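Local atomic coordinates of glia-derived nexin (PDB entry 4DY0), a protein that inhibits serine proteases including thrombin, trypsin and urokinase, binds heparin, and promotes neurite extension by blocking thrombin. Residues K83-I88 with I362-T367; S211-A214 with L218-N221. All blocks are in the same frame, centred on the assembly; numbering follows the deposited sequence.

Contact 1: residues K83-I88 with I362-T367; sequences KKNKDI and IRHNPT
N85 and H364 face each other across two backbones that stay apart, with a CA to CA distance of 9.2 Å; N85 ends a short 3-10 turn and H364 ends strand 358-364. Their side chains bridge the gap with one hydrogen bond. H364 NE2 donates to N85 OD1 at 3.0 Å, with a bent N-H...O angle of 135°. The oxygen lies at the edge of the imidazole, close to the ring plane. The amide is turned steeply against the ring, with the two planes 76° apart. H364 CG stands anti to its own backbone N (chi1 -174°), which carries the ring out towards the loop.

Both ring nitrogens are engaged. H364 ND1 pairs with T367 OG1 at 2.8 Å, and either atom could be the donor. P366 CD sits over one face of the H364 ring, 3.7 Å above the plane. The ring is thus fixed in rotation by a bond at each nitrogen and the proline on a face.

N85 is gripped as well. Its OD1 also bonds S231 OG, while ND2 is held by the carbonyls of A79 and S82. These bonds tie the amide to the end of helix 70-81 and to the turn before strand 232-239. The arrangement is a buried side-chain hydrogen bond within the serpin fold, joining the loop after helix 70-81 to the end of strand 358-364, where the chain turns into strand 369-376.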
loop_
_atom_site.group_PDB
_atom_site.type_symbol
_atom_site.label_atom_id
_atom_site.label_comp_id
_atom_site.label_asym_id
_atom_site.label_seq_id
_atom_site.Cartn_x
_atom_site.Cartn_y
_atom_site.Cartn_z
ATOM N N LYS A 83 6.533 10.082 -14.737
ATOM C CA LYS A 83 6.024 11.453 -14.763
ATOM C C LYS A 83 4.857 11.554 -15.737
ATOM O O LYS A 83 4.039 12.470 -15.655
ATOM C CB LYS A 83 7.133 12.430 -15.172
ATOM N N LYS A 84 4.796 10.597 -16.657
ATOM C CA LYS A 84 3.748 10.526 -17.668
ATOM C C LYS A 84 2.364 10.439 -17.026
ATOM O O LYS A 84 1.361 10.791 -17.646
ATOM C CB LYS A 84 3.991 9.311 -18.568
ATOM C CG LYS A 84 3.366 9.392 -19.952
ATOM C CD LYS A 84 3.882 8.273 -20.848
ATOM N N ASN A 85 2.318 9.966 -15.783
ATOM C CA ASN A 85 1.068 9.853 -15.035
ATOM C C ASN A 85 0.487 11.206 -14.648
ATOM O O ASN A 85 -0.701 11.314 -14.338
ATOM C CB ASN A 85 1.275 9.008 -13.776
ATOM C CG ASN A 85 1.403 7.538 -14.081
ATOM O OD1 ASN A 85 0.441 6.897 -14.500
ATOM N ND2 ASN A 85 2.592 6.988 -13.868
ATOM N N LYS A 86 1.336 12.231 -14.670
ATOM C CA LYS A 86 0.958 13.579 -14.254
ATOM C C LYS A 86 0.708 13.634 -12.745
ATOM O O LYS A 86 1.208 14.525 -12.059
ATOM C CB LYS A 86 -0.244 14.094 -15.054
ATOM C CG LYS A 86 0.030 14.223 -16.553
ATOM C CD LYS A 86 -0.987 15.121 -17.252
ATOM N N ASP A 87 -0.058 12.673 -12.234
ATOM C CA ASP A 87 -0.221 12.510 -10.793
ATOM C C ASP A 87 0.922 11.631 -10.304
ATOM O O ASP A 87 1.049 10.486 -10.734
ATOM C CB ASP A 87 -1.569 11.866 -10.473
ATOM C CG ASP A 87 -2.743 12.685 -10.990
ATOM O OD1 ASP A 87 -3.330 12.294 -12.020
ATOM O OD2 ASP A 87 -3.071 13.723 -10.375
ATOM N N ILE A 88 1.755 12.164 -9.416
ATOM C CA ILE A 88 3.022 11.509 -9.091
ATOM C C ILE A 88 3.018 10.711 -7.792
ATOM O O ILE A 88 2.795 11.256 -6.712
ATOM C CB ILE A 88 4.196 12.516 -9.061
ATOM C CG1 ILE A 88 4.226 13.348 -10.348
ATOM C CG2 ILE A 88 5.516 11.789 -8.867
ATOM C CD1 ILE A 88 4.347 12.524 -11.616
ATOM N N ILE A 362 -6.154 2.923 -4.031
ATOM C CA ILE A 362 -5.581 3.778 -5.053
ATOM C C ILE A 362 -5.072 2.845 -6.142
ATOM O O ILE A 362 -4.202 2.013 -5.895
ATOM C CB ILE A 362 -4.423 4.645 -4.514
ATOM C CG1 ILE A 362 -4.937 5.624 -3.464
ATOM C CG2 ILE A 362 -3.757 5.420 -5.649
ATOM C CD1 ILE A 362 -5.844 6.682 -4.039
ATOM N N ARG A 363 -5.626 2.974 -7.341
ATOM C CA ARG A 363 -5.334 2.040 -8.417
ATOM C C ARG A 363 -4.651 2.719 -9.603
ATOM O O ARG A 363 -5.053 3.802 -10.028
ATOM C CB ARG A 363 -6.632 1.375 -8.874
ATOM C CG ARG A 363 -6.462 0.206 -9.821
ATOM C CD ARG A 363 -7.787 -0.536 -9.976
ATOM N NE ARG A 363 -7.652 -1.751 -10.772
ATOM C CZ ARG A 363 -7.873 -1.814 -12.082
ATOM N NH1 ARG A 363 -7.724 -2.962 -12.731
ATOM N NH2 ARG A 363 -8.240 -0.725 -12.744
ATOM N N HIS A 364 -3.610 2.078 -10.122
ATOM C CA HIS A 364 -3.007 2.479 -11.382
ATOM C C HIS A 364 -3.659 1.625 -12.460
ATOM O O HIS A 364 -3.338 0.447 -12.616
ATOM C CB HIS A 364 -1.494 2.264 -11.350
ATOM C CG HIS A 364 -0.778 2.788 -12.556
ATOM N ND1 HIS A 364 -0.314 1.966 -13.562
ATOM C CD2 HIS A 364 -0.440 4.049 -12.916
ATOM C CE1 HIS A 364 0.275 2.698 -14.491
ATOM N NE2 HIS A 364 0.212 3.966 -14.124
ATOM N N ASN A 365 -4.587 2.223 -13.194
ATOM C CA ASN A 365 -5.476 1.472 -14.080
ATOM C C ASN A 365 -4.819 0.794 -15.288
ATOM O O ASN A 365 -5.214 -0.308 -15.671
ATOM C CB ASN A 365 -6.664 2.351 -14.488
ATOM C CG ASN A 365 -7.459 2.838 -13.280
ATOM O OD1 ASN A 365 -7.949 2.034 -12.488
ATOM N ND2 ASN A 365 -7.578 4.154 -13.129
ATOM N N PRO A 366 -3.809 1.441 -15.892
ATOM C CA PRO A 366 -3.145 0.808 -17.031
ATOM C C PRO A 366 -2.537 -0.548 -16.668
ATOM O O PRO A 366 -2.666 -1.505 -17.432
ATOM C CB PRO A 366 -2.046 1.810 -17.402
ATOM C CG PRO A 366 -2.561 3.125 -16.911
ATOM C CD PRO A 366 -3.306 2.803 -15.643
ATOM N N THR A 367 -1.888 -0.631 -15.511
ATOM C CA THR A 367 -1.241 -1.871 -15.095
ATOM C C THR A 367 -2.139 -2.713 -14.197
ATOM O O THR A 367 -1.929 -3.916 -14.049
ATOM C CB THR A 367 0.064 -1.598 -14.334
ATOM O OG1 THR A 367 -0.226 -0.837 -13.157
ATOM C CG2 THR A 367 1.034 -0.832 -15.202
#

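Contact 2: residues S211-A214 with L218-N221; sequences STSA and LWYN
Strands 211-213 and 219-221 run antiparallel, 4.8 Å apart at their closest axis approach and 154° between directions. They form the end of a beta hairpin made by strands 195-213 and 219-226. T212 and Y220 are the hydrogen-bonded pair. Y220 N gives a firm bond to T212 O at 3.1 Å, and the return bond from T212 N to Y220 O is weak. Beyond the strands, A214 N donates to L218 O at 2.9 Å, in a nearly straight bond (172°), closing the ladder next to the turn.

T212 and Y220 project together from one face of the hairpin. T212 CG2 comes within 3.7 Å of Y220 OH. That hydroxyl is hydrogen-bonded to NE1 of W261, in helix 255-262, so Y220 ties the hairpin to that helix.

S211, S213, W219 and N221 occupy the other face. W219 CG lies anti to its carbonyl carbon (chi1 -75°), and the indole folds across to the opposite strand. The S211 carbonyl carbon lies at the ring edge, and W219 CE3 comes within 3.2 Å of T212 O. S211 OG and N221 OD1 make a weak hydrogen bond. S213 CB sits over the indole in a CH-pi contact, 3.8 Å from the centroid of the W219 five-membered ring.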
loop_
_atom_site.group_PDB
_atom_site.type_symbol
_atom_site.label_atom_id
_atom_site.label_comp_id
_atom_site.label_asym_id
_atom_site.label_seq_id
_atom_site.Cartn_x
_atom_site.Cartn_y
_atom_site.Cartn_z
ATOM N N SER A 211 -23.280 -0.373 -6.234
ATOM C CA SER A 211 -23.474 -1.270 -5.114
ATOM C C SER A 211 -23.512 -2.722 -5.459
ATOM O O SER A 211 -23.918 -3.082 -6.490
ATOM C CB SER A 211 -24.719 -0.974 -4.366
ATOM O OG SER A 211 -25.447 -0.039 -5.005
ATOM N N THR A 212 -23.091 -3.532 -4.522
ATOM C CA THR A 212 -23.126 -4.956 -4.571
ATOM C C THR A 212 -23.135 -5.532 -3.152
ATOM O O THR A 212 -23.053 -4.830 -2.219
ATOM C CB THR A 212 -22.098 -5.541 -5.492
ATOM O OG1 THR A 212 -22.348 -6.909 -5.665
ATOM C CG2 THR A 212 -20.776 -5.411 -4.969
ATOM N N SER A 213 -23.328 -6.824 -3.024
ATOM C CA SER A 213 -23.349 -7.463 -1.714
ATOM C C SER A 213 -22.072 -8.245 -1.474
ATOM O O SER A 213 -21.496 -8.819 -2.399
ATOM C CB SER A 213 -24.557 -8.390 -1.579
ATOM O OG SER A 213 -24.484 -9.451 -2.514
ATOM N N ALA A 214 -21.621 -8.250 -0.227
ATOM C CA ALA A 214 -20.521 -9.108 0.164
ATOM C C ALA A 214 -21.021 -10.549 0.133
ATOM O O ALA A 214 -22.226 -10.789 0.028
ATOM C CB ALA A 214 -20.035 -8.739 1.548
ATOM N N LEU A 218 -24.482 -8.815 2.955
ATOM C CA LEU A 218 -24.514 -7.443 3.446
ATOM C C LEU A 218 -24.101 -6.484 2.333
ATOM O O LEU A 218 -23.074 -6.676 1.677
ATOM C CB LEU A 218 -23.604 -7.294 4.661
ATOM C CG LEU A 218 -24.248 -7.399 6.047
ATOM C CD1 LEU A 218 -25.665 -7.960 5.997
ATOM C CD2 LEU A 218 -23.361 -8.206 6.981
ATOM N N TRP A 219 -24.910 -5.453 2.115
ATOM C CA TRP A 219 -24.713 -4.555 0.983
ATOM C C TRP A 219 -23.800 -3.391 1.296
ATOM O O TRP A 219 -23.715 -2.943 2.441
ATOM C CB TRP A 219 -26.058 -4.045 0.461
ATOM C CG TRP A 219 -26.776 -5.087 -0.313
ATOM C CD1 TRP A 219 -27.534 -6.104 0.188
ATOM C CD2 TRP A 219 -26.779 -5.243 -1.735
ATOM N NE1 TRP A 219 -28.017 -6.881 -0.836
ATOM C CE2 TRP A 219 -27.568 -6.373 -2.028
ATOM C CE3 TRP A 219 -26.196 -4.534 -2.790
ATOM C CZ2 TRP A 219 -27.792 -6.810 -3.334
ATOM C CZ3 TRP A 219 -26.418 -4.970 -4.088
ATOM C CH2 TRP A 219 -27.209 -6.096 -4.348
ATOM N N TYR A 220 -23.118 -2.906 0.265
ATOM C CA TYR A 220 -22.248 -1.753 0.400
ATOM C C TYR A 220 -22.171 -0.976 -0.907
ATOM O O TYR A 220 -22.468 -1.518 -1.978
ATOM C CB TYR A 220 -20.853 -2.174 0.880
ATOM C CG TYR A 220 -20.060 -3.029 -0.087
ATOM C CD1 TYR A 220 -19.165 -2.453 -0.974
ATOM C CD2 TYR A 220 -20.186 -4.415 -0.092
ATOM C CE1 TYR A 220 -18.425 -3.223 -1.849
ATOM C CE2 TYR A 220 -19.450 -5.199 -0.971
ATOM C CZ TYR A 220 -18.568 -4.594 -1.845
ATOM O OH TYR A 220 -17.829 -5.350 -2.728
ATOM N N ASN A 221 -21.784 0.296 -0.808
ATOM C CA ASN A 221 -21.680 1.177 -1.969
ATOM C C ASN A 221 -20.226 1.491 -2.283
ATOM O O ASN A 221 -19.379 1.485 -1.390
ATOM C CB ASN A 221 -22.435 2.487 -1.719
ATOM C CG ASN A 221 -23.910 2.268 -1.423
ATOM O OD1 ASN A 221 -24.642 1.686 -2.225
ATOM N ND2 ASN A 221 -24.355 2.744 -0.268
#

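Contact 1 is buried and contact 2 is only partly so. Their centres are about 27 Å apart, and both segments of contact 2 fall between the two segments of contact 1 in the sequence. Contact 1 joins parts far apart in sequence through one side-chain bond and no backbone pairing. Contact 2 joins neighbours in sequence mainly through a backbone ladder, with a larger buried surface of 407 Å² against 69 Å². Strands link them: 219-226 pairs with 232-239, which pairs with 358-364. In contact 1 the buried amide and imidazole each have more than one polar partner; in contact 2 main-chain bonds dominate, with the exposed W219 lying against S213.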